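Local coordinates for porin (Rhodobacter capsulatus, PDB 2POR), which forms, as a homotrimer, outer-membrane channels through which small hydrophilic solutes, up to about 0.6 kDa, diffuse passively, at residues 197-208 / 224-235; 258-267 / 279-287. All coordinates share one frame; numbering follows the deposited sequence.

Contact 1: residues 197-208 / 224-235; sequences VKAYYADGELDR and ATAVDHKAYGLS. With C8E ((hydroxyethyloxy)tri(ethyloxy)octane), chain H.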
loop_
_atom_site.group_PDB
_atom_site.type_symbol
_atom_site.label_atom_id
_atom_site.label_comp_id
_atom_site.label_asym_id
_atom_site.label_seq_id
_atom_site.Cartn_x
_atom_site.Cartn_y
_atom_site.Cartn_z
ATOM N N VAL A 197 21.958 -31.088 -0.160
ATOM C CA VAL A 197 21.400 -31.880 0.910
ATOM C C VAL A 197 21.425 -30.945 2.100
ATOM O O VAL A 197 22.400 -30.218 2.276
ATOM C CB VAL A 197 22.253 -33.125 1.179
ATOM C CG1 VAL A 197 21.683 -33.915 2.346
ATOM C CG2 VAL A 197 22.180 -34.061 -0.007
ATOM N N LYS A 198 20.363 -30.873 2.895
ATOM C CA LYS A 198 20.328 -30.021 4.075
ATOM C C LYS A 198 19.661 -30.915 5.125
ATOM O O LYS A 198 18.735 -31.689 4.809
ATOM C CB LYS A 198 19.489 -28.767 3.797
ATOM C CG LYS A 198 19.590 -27.837 4.996
ATOM C CD LYS A 198 18.847 -26.521 4.847
ATOM C CE LYS A 198 19.516 -25.686 3.772
ATOM N NZ LYS A 198 18.947 -24.348 3.655
ATOM N N ALA A 199 20.168 -30.846 6.349
ATOM C CA ALA A 199 19.647 -31.640 7.457
ATOM C C ALA A 199 19.796 -30.864 8.746
ATOM O O ALA A 199 20.710 -30.030 8.852
ATOM C CB ALA A 199 20.420 -32.926 7.629
ATOM N N TYR A 200 18.924 -31.057 9.746
ATOM C CA TYR A 200 19.101 -30.352 11.010
ATOM C C TYR A 200 18.534 -31.256 12.119
ATOM O O TYR A 200 17.753 -32.167 11.835
ATOM C CB TYR A 200 18.349 -28.998 11.022
ATOM C CG TYR A 200 16.819 -29.159 11.068
ATOM C CD1 TYR A 200 16.081 -29.439 9.922
ATOM C CD2 TYR A 200 16.165 -29.082 12.311
ATOM C CE1 TYR A 200 14.702 -29.652 10.012
ATOM C CE2 TYR A 200 14.793 -29.297 12.407
ATOM C CZ TYR A 200 14.070 -29.581 11.262
ATOM O OH TYR A 200 12.705 -29.808 11.396
ATOM N N TYR A 201 18.886 -30.956 13.339
ATOM C CA TYR A 201 18.314 -31.598 14.478
ATOM C C TYR A 201 18.135 -30.446 15.457
ATOM O O TYR A 201 19.029 -29.602 15.611
ATOM C CB TYR A 201 19.292 -32.650 14.987
ATOM C CG TYR A 201 18.838 -33.163 16.343
ATOM C CD1 TYR A 201 17.858 -34.134 16.370
ATOM C CD2 TYR A 201 19.383 -32.624 17.505
ATOM C CE1 TYR A 201 17.404 -34.581 17.586
ATOM C CE2 TYR A 201 18.925 -33.067 18.724
ATOM C CZ TYR A 201 17.940 -34.046 18.741
ATOM O OH TYR A 201 17.464 -34.512 19.955
ATOM N N ALA A 202 16.997 -30.391 16.161
ATOM C CA ALA A 202 16.729 -29.327 17.133
ATOM C C ALA A 202 16.143 -29.981 18.390
ATOM O O ALA A 202 15.396 -30.953 18.302
ATOM C CB ALA A 202 15.684 -28.304 16.620
ATOM N N ASP A 203 16.441 -29.428 19.536
ATOM C CA ASP A 203 16.016 -29.989 20.787
ATOM C C ASP A 203 15.809 -28.852 21.775
ATOM O O ASP A 203 16.626 -27.913 21.809
ATOM C CB ASP A 203 17.123 -30.951 21.228
ATOM C CG ASP A 203 16.791 -31.707 22.483
ATOM O OD1 ASP A 203 16.081 -32.708 22.423
ATOM O OD2 ASP A 203 17.231 -31.266 23.530
ATOM N N GLY A 204 14.763 -28.863 22.612
ATOM C CA GLY A 204 14.652 -27.817 23.619
ATOM C C GLY A 204 13.375 -27.954 24.422
ATOM O O GLY A 204 12.883 -29.075 24.647
ATOM N N GLU A 205 12.816 -26.819 24.817
ATOM C CA GLU A 205 11.546 -26.865 25.511
ATOM C C GLU A 205 10.715 -25.667 25.154
ATOM O O GLU A 205 11.225 -24.585 24.866
ATOM C CB GLU A 205 11.731 -26.915 27.019
ATOM C CG GLU A 205 12.387 -25.720 27.639
ATOM C CD GLU A 205 12.722 -25.890 29.118
ATOM O OE1 GLU A 205 13.161 -26.980 29.505
ATOM O OE2 GLU A 205 12.557 -24.907 29.858
ATOM N N LEU A 206 9.410 -25.915 25.149
ATOM C CA LEU A 206 8.406 -24.963 24.727
ATOM C C LEU A 206 7.393 -24.727 25.841
ATOM O O LEU A 206 7.248 -25.581 26.715
ATOM C CB LEU A 206 7.663 -25.496 23.531
ATOM C CG LEU A 206 8.433 -25.724 22.237
ATOM C CD1 LEU A 206 7.479 -26.260 21.183
ATOM C CD2 LEU A 206 9.093 -24.405 21.809
ATOM N N ASP A 207 6.692 -23.591 25.845
ATOM C CA ASP A 207 5.589 -23.350 26.744
ATOM C C ASP A 207 4.525 -24.378 26.361
ATOM O O ASP A 207 4.262 -24.624 25.173
ATOM C CB ASP A 207 5.055 -21.957 26.538
ATOM C CG ASP A 207 3.736 -21.727 27.269
ATOM O OD1 ASP A 207 3.771 -21.636 28.498
ATOM O OD2 ASP A 207 2.700 -21.660 26.610
ATOM N N ARG A 208 3.864 -24.948 27.378
ATOM C CA ARG A 208 2.819 -25.948 27.186
ATOM C C ARG A 208 1.721 -25.502 26.262
ATOM O O ARG A 208 1.401 -26.200 25.297
ATOM C CB ARG A 208 2.147 -26.332 28.527
ATOM C CG ARG A 208 1.003 -27.367 28.410
ATOM C CD ARG A 208 0.171 -27.372 29.706
ATOM N NE ARG A 208 -0.563 -26.124 29.861
ATOM C CZ ARG A 208 -0.438 -25.394 30.969
ATOM N NH1 ARG A 208 0.333 -25.761 31.993
ATOM N NH2 ARG A 208 -1.075 -24.239 31.031
ATOM N N ALA A 224 1.435 -21.996 33.705
ATOM C CA ALA A 224 2.293 -22.405 32.609
ATOM C C ALA A 224 3.353 -23.379 33.040
ATOM O O ALA A 224 3.936 -23.291 34.125
ATOM C CB ALA A 224 3.002 -21.204 32.030
ATOM N N THR A 225 3.592 -24.345 32.189
ATOM C CA THR A 225 4.661 -25.294 32.422
ATOM C C THR A 225 5.428 -25.405 31.105
ATOM O O THR A 225 4.885 -24.984 30.063
ATOM C CB THR A 225 4.078 -26.692 32.832
ATOM O OG1 THR A 225 3.191 -27.203 31.824
ATOM C CG2 THR A 225 3.298 -26.546 34.135
ATOM N N ALA A 226 6.641 -25.960 31.102
ATOM C CA ALA A 226 7.373 -26.186 29.856
ATOM C C ALA A 226 7.304 -27.656 29.428
ATOM O O ALA A 226 7.230 -28.512 30.310
ATOM C CB ALA A 226 8.808 -25.804 30.054
ATOM N N VAL A 227 7.242 -28.025 28.136
ATOM C CA VAL A 227 7.280 -29.406 27.630
ATOM C C VAL A 227 8.556 -29.595 26.802
ATOM O O VAL A 227 9.007 -28.635 26.174
ATOM C CB VAL A 227 6.077 -29.756 26.722
ATOM C CG1 VAL A 227 4.920 -30.002 27.659
ATOM C CG2 VAL A 227 5.741 -28.662 25.699
ATOM N N ASP A 228 9.199 -30.754 26.748
ATOM C CA ASP A 228 10.420 -30.933 25.961
ATOM C C ASP A 228 10.055 -31.238 24.557
ATOM O O ASP A 228 9.017 -31.862 24.328
ATOM C CB ASP A 228 11.276 -32.097 26.473
ATOM C CG ASP A 228 11.771 -31.833 27.899
ATOM O OD1 ASP A 228 12.329 -30.762 28.166
ATOM O OD2 ASP A 228 11.564 -32.690 28.759
ATOM N N HIS A 229 10.867 -30.855 23.581
ATOM C CA HIS A 229 10.530 -31.161 22.194
ATOM C C HIS A 229 11.802 -31.457 21.419
ATOM O O HIS A 229 12.916 -31.100 21.842
ATOM C CB HIS A 229 9.807 -29.978 21.477
ATOM C CG HIS A 229 10.671 -28.698 21.317
ATOM N ND1 HIS A 229 11.234 -27.922 22.250
ATOM C CD2 HIS A 229 10.993 -28.122 20.091
ATOM C CE1 HIS A 229 11.863 -26.925 21.661
ATOM N NE2 HIS A 229 11.705 -27.064 20.370
ATOM N N LYS A 230 11.583 -32.129 20.305
ATOM C CA LYS A 230 12.645 -32.293 19.372
ATOM C C LYS A 230 12.073 -32.187 17.987
ATOM O O LYS A 230 10.882 -32.387 17.787
ATOM C CB LYS A 230 13.305 -33.616 19.597
ATOM C CG LYS A 230 12.653 -34.894 19.178
ATOM C CD LYS A 230 13.512 -35.975 19.878
ATOM C CE LYS A 230 13.487 -35.817 21.426
ATOM N NZ LYS A 230 14.549 -36.513 22.140
ATOM N N ALA A 231 12.905 -31.788 17.035
ATOM C CA ALA A 231 12.504 -31.639 15.647
ATOM C C ALA A 231 13.739 -32.010 14.818
ATOM O O ALA A 231 14.887 -31.771 15.234
ATOM C CB ALA A 231 12.129 -30.188 15.393
ATOM N N TYR A 232 13.569 -32.666 13.691
ATOM C CA TYR A 232 14.692 -32.958 12.804
ATOM C C TYR A 232 14.163 -33.169 11.392
ATOM O O TYR A 232 12.968 -33.454 11.207
ATOM C CB TYR A 232 15.491 -34.204 13.289
ATOM C CG TYR A 232 14.640 -35.381 13.728
ATOM C CD1 TYR A 232 14.225 -35.424 15.049
ATOM C CD2 TYR A 232 14.264 -36.362 12.826
ATOM C CE1 TYR A 232 13.415 -36.453 15.470
ATOM C CE2 TYR A 232 13.458 -37.409 13.246
ATOM C CZ TYR A 232 13.038 -37.439 14.570
ATOM O OH TYR A 232 12.199 -38.460 15.012
ATOM N N GLY A 233 14.970 -32.993 10.340
ATOM C CA GLY A 233 14.492 -33.153 8.980
ATOM C C GLY A 233 15.646 -33.153 7.986
ATOM O O GLY A 233 16.817 -32.926 8.300
ATOM N N LEU A 234 15.265 -33.387 6.770
ATOM C CA LEU A 234 16.237 -33.540 5.727
ATOM C C LEU A 234 15.611 -33.146 4.413
ATOM O O LEU A 234 14.406 -33.419 4.240
ATOM C CB LEU A 234 16.610 -34.979 5.689
ATOM C CG LEU A 234 17.301 -35.474 4.458
ATOM C CD1 LEU A 234 18.773 -35.074 4.522
ATOM C CD2 LEU A 234 17.075 -36.947 4.348
ATOM N N SER A 235 16.366 -32.513 3.493
ATOM C CA SER A 235 15.846 -32.376 2.150
ATOM C C SER A 235 16.958 -32.639 1.151
ATOM O O SER A 235 18.147 -32.447 1.478
ATOM C CB SER A 235 15.274 -30.978 1.834
ATOM O OG SER A 235 16.140 -29.871 1.845
HETATM C C1 C8E H . 23.239 -32.652 12.382
HETATM C C2 C8E H . 22.171 -33.186 11.431
HETATM C C3 C8E H . 21.539 -34.487 11.896
HETATM C C4 C8E H . 20.232 -34.775 11.118
HETATM C C5 C8E H . 19.656 -36.174 11.377
HETATM C C6 C8E H . 18.208 -36.429 10.944
HETATM C C7 C8E H . 17.940 -36.462 9.449
HETATM C C8 C8E H . 16.862 -37.505 9.138
HETATM O O9 C8E H . 15.524 -37.427 9.671
HETATM C C10 C8E H . 14.492 -37.548 8.663
HETATM C C11 C8E H . 13.062 -38.075 8.954
HETATM O O12 C8E H . 12.780 -39.419 9.386
HETATM C C13 C8E H . 12.496 -40.339 8.320
HETATM C C14 C8E H . 11.294 -41.292 8.463
HETATM O O15 C8E H . 9.927 -40.869 8.291
HETATM C C16 C8E H . 9.242 -41.649 7.278
HETATM C C17 C8E H . 7.741 -41.506 6.875
HETATM O O18 C8E H . 7.188 -40.388 6.130
HETATM C C19 C8E H . 6.775 -40.675 4.786
HETATM C C20 C8E H . 7.648 -40.171 3.647
HETATM O O21 C8E H . 7.072 -40.454 2.375
#
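Y200 against Y232 and G233, and L206 against H229, make up the dense half of this contact, on the face that also carries A202, V227, A231 and S235. The Y200 ring lies flat over the backbone at Y232 and G233: CA of Y232 makes a CH-pi contact 4.0 Å from the ring centroid, and the same face covers the N of G233, 3.4 Å from CE1 of Y200. G233, without a side chain, accepts the ring this closely. CG of Y200 sits between backbone N and carbonyl carbon (chi1 70°), which folds the ring across the partner strand, and its OH is hydrogen-bonded to Q250 of the next strand, 243-254. The H229 imidazole folds the opposite way, over G204, and CG of L206 makes a CH-pi contact over its other face, 3.7 Å from the centroid. NE2 of H229 is held by Q183, so the ring is fixed by a polar partner as well as by its two covered faces.

Beneath these groups the backbones pair as adjacent antiparallel strands of the 16-stranded porin barrel, in regular register from K198-S235 to L206-V227. The pairing runs on to the helix start at R208, whose N donates to O of T225 at 2.9 Å; its NH1 reaches OG1 of the same threonine only weakly, A223 O being its stronger partner.

The face bearing A199, Y201, D203, E205 and K230 is looser. Y201 slants past Y232, CD1 to CB 3.9 Å, and the detergent C8E lies by the edge of the Y232 ring, O9 to CD2 3.6 Å. Farther along, NZ of K230 stays 4.1 Å from OD1 of D203, beyond a salt bridge, while OE1 of E205 and OD1 of the exposed D228, like charges, are 4.1 Å apart.

Contact 2: residues 258-267 / 279-287; sequences DDVTYYGLGA and GGIADNDLP. With C8E ((hydroxyethyloxy)tri(ethyloxy)octane), chain F; C8E ((hydroxyethyloxy)tri(ethyloxy)octane), chain E.
Y263 and D283 lie side by side and point the same way from a hydrogen-bonded pair, the tyrosine ring turned 54° from the carboxylate plane. The ring leans across the strand boundary, its face over O of D283 and its OH 3.4 Å from CB of D283. Y262, one residue earlier, projects to the other side of the sheet; its CB meets CB of N284 at 3.6 Å, but the ring turns away and takes O9 of a C8E molecule over one face.

At D285 a backbone bond, N to O of T261, is joined by a side-chain one: OD1 accepts from N of T261 along a nearly straight bond (3.0 Å, 175°), although the donor stands well above the carboxylate plane. A water bridges OD2 of D285 to OG1 of T261 and OD1 of D259. N284 forms an Asx turn, its OD1 accepting from N of L286 and also hydrogen-bonded to S289, and CG of L286 packs on CG2 of V260 at 3.7 Å.

The two strands form a hairpin of the barrel wall, with strand 243-254 bordering 258-267 and strand 292-300 bordering 279-284.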
loop_
_atom_site.group_PDB
_atom_site.type_symbol
_atom_site.label_atom_id
_atom_site.label_comp_id
_atom_site.label_asym_id
_atom_site.label_seq_id
_atom_site.Cartn_x
_atom_site.Cartn_y
_atom_site.Cartn_z
ATOM N N ASP A 258 2.098 -34.316 21.227
ATOM C CA ASP A 258 1.953 -35.156 20.059
ATOM C C ASP A 258 3.236 -35.048 19.191
ATOM O O ASP A 258 4.149 -34.305 19.551
ATOM C CB ASP A 258 0.717 -34.701 19.264
ATOM C CG ASP A 258 0.049 -35.812 18.427
ATOM O OD1 ASP A 258 0.526 -36.966 18.382
ATOM O OD2 ASP A 258 -0.979 -35.521 17.804
ATOM N N ASP A 259 3.289 -35.811 18.102
ATOM C CA ASP A 259 4.351 -35.805 17.118
ATOM C C ASP A 259 3.689 -35.748 15.756
ATOM O O ASP A 259 2.505 -36.069 15.618
ATOM C CB ASP A 259 5.228 -37.058 17.189
ATOM C CG ASP A 259 4.510 -38.405 17.102
ATOM O OD1 ASP A 259 4.077 -38.800 16.030
ATOM O OD2 ASP A 259 4.387 -39.065 18.127
ATOM N N VAL A 260 4.403 -35.291 14.737
ATOM C CA VAL A 260 3.883 -35.269 13.383
ATOM C C VAL A 260 5.120 -35.399 12.480
ATOM O O VAL A 260 6.226 -34.969 12.837
ATOM C CB VAL A 260 3.094 -33.926 13.173
ATOM C CG1 VAL A 260 3.957 -32.678 13.407
ATOM C CG2 VAL A 260 2.503 -33.969 11.777
ATOM N N THR A 261 4.918 -36.091 11.367
ATOM C CA THR A 261 5.876 -36.193 10.287
ATOM C C THR A 261 5.160 -35.549 9.099
ATOM O O THR A 261 4.010 -35.882 8.775
ATOM C CB THR A 261 6.218 -37.674 9.986
ATOM O OG1 THR A 261 6.905 -38.154 11.152
ATOM C CG2 THR A 261 7.040 -37.849 8.688
ATOM N N TYR A 262 5.833 -34.602 8.451
ATOM C CA TYR A 262 5.257 -33.852 7.345
ATOM C C TYR A 262 6.329 -33.805 6.254
ATOM O O TYR A 262 7.539 -33.852 6.528
ATOM C CB TYR A 262 4.849 -32.445 7.842
ATOM C CG TYR A 262 5.786 -31.621 8.734
ATOM C CD1 TYR A 262 6.130 -31.971 10.042
ATOM C CD2 TYR A 262 6.266 -30.421 8.233
ATOM C CE1 TYR A 262 6.924 -31.135 10.826
ATOM C CE2 TYR A 262 7.056 -29.573 9.014
ATOM C CZ TYR A 262 7.379 -29.930 10.304
ATOM O OH TYR A 262 8.126 -29.057 11.058
ATOM N N TYR A 263 5.889 -33.818 5.022
ATOM C CA TYR A 263 6.820 -33.963 3.929
ATOM C C TYR A 263 6.236 -33.378 2.641
ATOM O O TYR A 263 5.040 -33.085 2.544
ATOM C CB TYR A 263 7.151 -35.472 3.802
ATOM C CG TYR A 263 5.940 -36.270 3.391
ATOM C CD1 TYR A 263 5.674 -36.339 2.030
ATOM C CD2 TYR A 263 5.095 -36.803 4.351
ATOM C CE1 TYR A 263 4.532 -36.922 1.571
ATOM C CE2 TYR A 263 3.939 -37.394 3.898
ATOM C CZ TYR A 263 3.674 -37.433 2.516
ATOM O OH TYR A 263 2.474 -37.942 2.033
ATOM N N GLY A 264 7.028 -33.254 1.588
ATOM C CA GLY A 264 6.598 -32.717 0.312
ATOM C C GLY A 264 7.623 -33.118 -0.746
ATOM O O GLY A 264 8.785 -33.430 -0.445
ATOM N N LEU A 265 7.133 -33.100 -1.962
ATOM C CA LEU A 265 7.861 -33.566 -3.122
ATOM C C LEU A 265 7.402 -32.661 -4.270
ATOM O O LEU A 265 6.185 -32.491 -4.515
ATOM C CB LEU A 265 7.466 -35.027 -3.427
ATOM C CG LEU A 265 8.464 -36.136 -3.687
ATOM C CD1 LEU A 265 9.408 -35.770 -4.836
ATOM C CD2 LEU A 265 9.236 -36.381 -2.395
ATOM N N GLY A 266 8.338 -32.044 -4.993
ATOM C CA GLY A 266 7.947 -31.225 -6.131
ATOM C C GLY A 266 9.021 -31.119 -7.200
ATOM O O GLY A 266 10.165 -31.557 -7.020
ATOM N N ALA A 267 8.644 -30.509 -8.304
ATOM C CA ALA A 267 9.569 -30.321 -9.392
ATOM C C ALA A 267 9.376 -28.975 -10.022
ATOM O O ALA A 267 8.289 -28.398 -9.920
ATOM C CB ALA A 267 9.337 -31.327 -10.486
ATOM N N GLY A 279 5.307 -27.534 -9.684
ATOM C CA GLY A 279 4.178 -28.277 -9.147
ATOM C C GLY A 279 4.683 -29.094 -7.980
ATOM O O GLY A 279 5.897 -29.299 -7.848
ATOM N N GLY A 280 3.831 -29.583 -7.086
ATOM C CA GLY A 280 4.305 -30.333 -5.935
ATOM C C GLY A 280 3.135 -30.931 -5.170
ATOM O O GLY A 280 1.973 -30.671 -5.481
ATOM N N ILE A 281 3.496 -31.716 -4.190
ATOM C CA ILE A 281 2.567 -32.475 -3.393
ATOM C C ILE A 281 3.077 -32.305 -1.970
ATOM O O ILE A 281 4.294 -32.244 -1.751
ATOM C CB ILE A 281 2.640 -33.915 -4.032
ATOM C CG1 ILE A 281 1.241 -34.217 -4.324
ATOM C CG2 ILE A 281 3.265 -35.046 -3.232
ATOM C CD1 ILE A 281 0.895 -33.724 -5.721
ATOM N N ALA A 282 2.213 -32.166 -0.952
ATOM C CA ALA A 282 2.684 -32.079 0.425
ATOM C C ALA A 282 1.618 -32.685 1.356
ATOM O O ALA A 282 0.405 -32.674 1.069
ATOM C CB ALA A 282 2.910 -30.633 0.865
ATOM N N ASP A 283 2.071 -33.229 2.481
ATOM C CA ASP A 283 1.182 -33.834 3.460
ATOM C C ASP A 283 1.826 -34.037 4.806
ATOM O O ASP A 283 2.998 -33.701 5.039
ATOM C CB ASP A 283 0.718 -35.167 2.931
ATOM C CG ASP A 283 -0.635 -35.614 3.458
ATOM O OD1 ASP A 283 -1.305 -34.938 4.267
ATOM O OD2 ASP A 283 -1.004 -36.681 2.994
ATOM N N ASN A 284 1.038 -34.531 5.749
ATOM C CA ASN A 284 1.626 -34.945 6.999
ATOM C C ASN A 284 0.822 -36.175 7.378
ATOM O O ASN A 284 -0.172 -36.522 6.742
ATOM C CB ASN A 284 1.508 -33.871 8.094
ATOM C CG ASN A 284 0.098 -33.449 8.415
ATOM O OD1 ASN A 284 -0.818 -34.256 8.570
ATOM N ND2 ASN A 284 -0.153 -32.163 8.495
ATOM N N ASP A 285 1.271 -36.843 8.409
ATOM C CA ASP A 285 0.598 -38.044 8.888
ATOM C C ASP A 285 -0.496 -37.838 9.948
ATOM O O ASP A 285 -0.883 -38.778 10.648
ATOM C CB ASP A 285 1.664 -39.007 9.437
ATOM C CG ASP A 285 2.421 -38.572 10.687
ATOM O OD1 ASP A 285 2.247 -37.447 11.189
ATOM O OD2 ASP A 285 3.215 -39.388 11.159
ATOM N N LEU A 286 -0.988 -36.638 10.209
ATOM C CA LEU A 286 -2.035 -36.509 11.200
ATOM C C LEU A 286 -3.288 -37.169 10.617
ATOM O O LEU A 286 -3.380 -37.387 9.394
ATOM C CB LEU A 286 -2.280 -35.050 11.496
ATOM C CG LEU A 286 -1.143 -34.468 12.260
ATOM C CD1 LEU A 286 -1.463 -33.025 12.399
ATOM C CD2 LEU A 286 -0.925 -35.143 13.604
ATOM N N PRO A 287 -4.241 -37.570 11.497
ATOM C CA PRO A 287 -5.478 -38.267 11.131
ATOM C C PRO A 287 -6.365 -37.703 10.011
ATOM O O PRO A 287 -6.726 -38.415 9.067
ATOM C CB PRO A 287 -6.198 -38.383 12.475
ATOM C CG PRO A 287 -5.577 -37.317 13.361
ATOM C CD PRO A 287 -4.131 -37.514 12.967
HETATM C C1 C8E F . 5.238 -34.076 -8.301
HETATM C C2 C8E F . 4.960 -32.728 -8.997
HETATM C C3 C8E F . 3.605 -32.584 -9.708
HETATM C C4 C8E F . 2.366 -32.356 -8.832
HETATM C C5 C8E F . 1.201 -32.124 -9.785
HETATM C C6 C8E F . -0.155 -32.106 -9.107
HETATM C C7 C8E F . -1.277 -32.436 -10.108
HETATM C C8 C8E F . -1.846 -31.244 -10.892
HETATM O O9 C8E F . -2.530 -31.462 -12.153
HETATM C C10 C8E F . -3.979 -31.486 -12.165
HETATM C C11 C8E F . -4.853 -30.313 -12.650
HETATM O O12 C8E F . -6.227 -30.633 -12.941
HETATM C C13 C8E F . -7.203 -30.198 -11.973
HETATM C C14 C8E F . -8.492 -29.434 -12.364
HETATM O O15 C8E F . -8.521 -28.031 -12.710
HETATM C C16 C8E F . -9.419 -27.277 -11.878
HETATM C C17 C8E F . -9.860 -25.886 -12.306
HETATM O O18 C8E F . -10.756 -25.150 -11.477
HETATM C C19 C8E F . -11.903 -24.762 -12.235
HETATM C C20 C8E F . -13.214 -25.509 -12.006
HETATM O O21 C8E F . -14.257 -25.150 -12.912
HETATM C C1 C8E E . 9.887 -24.768 18.093
HETATM C C2 C8E E . 8.707 -23.944 17.638
HETATM C C3 C8E E . 8.040 -24.754 16.580
HETATM C C4 C8E E . 6.934 -23.857 16.105
HETATM C C5 C8E E . 6.582 -24.097 14.642
HETATM C C6 C8E E . 6.203 -25.534 14.298
HETATM C C7 C8E E . 5.512 -25.661 12.927
HETATM C C8 C8E E . 5.237 -27.133 12.775
HETATM O O9 C8E E . 4.330 -27.628 11.812
HETATM C C10 C8E E . 3.384 -28.521 12.390
HETATM C C11 C8E E . 2.662 -29.295 11.340
HETATM O O12 C8E E . 1.337 -29.739 11.579
HETATM C C13 C8E E . 0.348 -28.818 11.105
HETATM C C14 C8E E . -0.675 -28.302 12.126
HETATM O O15 C8E E . -1.436 -29.259 12.893
HETATM C C16 C8E E . -2.871 -29.146 12.762
HETATM C C17 C8E E . -3.627 -30.278 12.019
HETATM O O18 C8E E . -5.041 -30.594 12.152
HETATM C C19 C8E E . -5.329 -31.453 13.295
HETATM C C20 C8E E . -5.978 -32.832 13.038
HETATM O O21 C8E E . -5.579 -33.323 11.751
HETATM O O HOH W 1 5.214 -38.857 13.328
#

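In the fold
Contact 1 and contact 2 are separate strand pairings in the same barrel wall, with strand 243-254 between them in the sheet order. Their centres lie about 17 Å apart and their nearest atoms about 5 Å, without touching. Q250 of that intervening strand ties them together: it is hydrogen-bonded to Y200 of contact 1 through its side chain and to Y262 of contact 2 through its backbone. Detergent molecules lie along both. Calcium is more remote, about 11 Å from the side chain of K198 and about 9 Å from that of Y262. No other subunit of the trimer touches either contact.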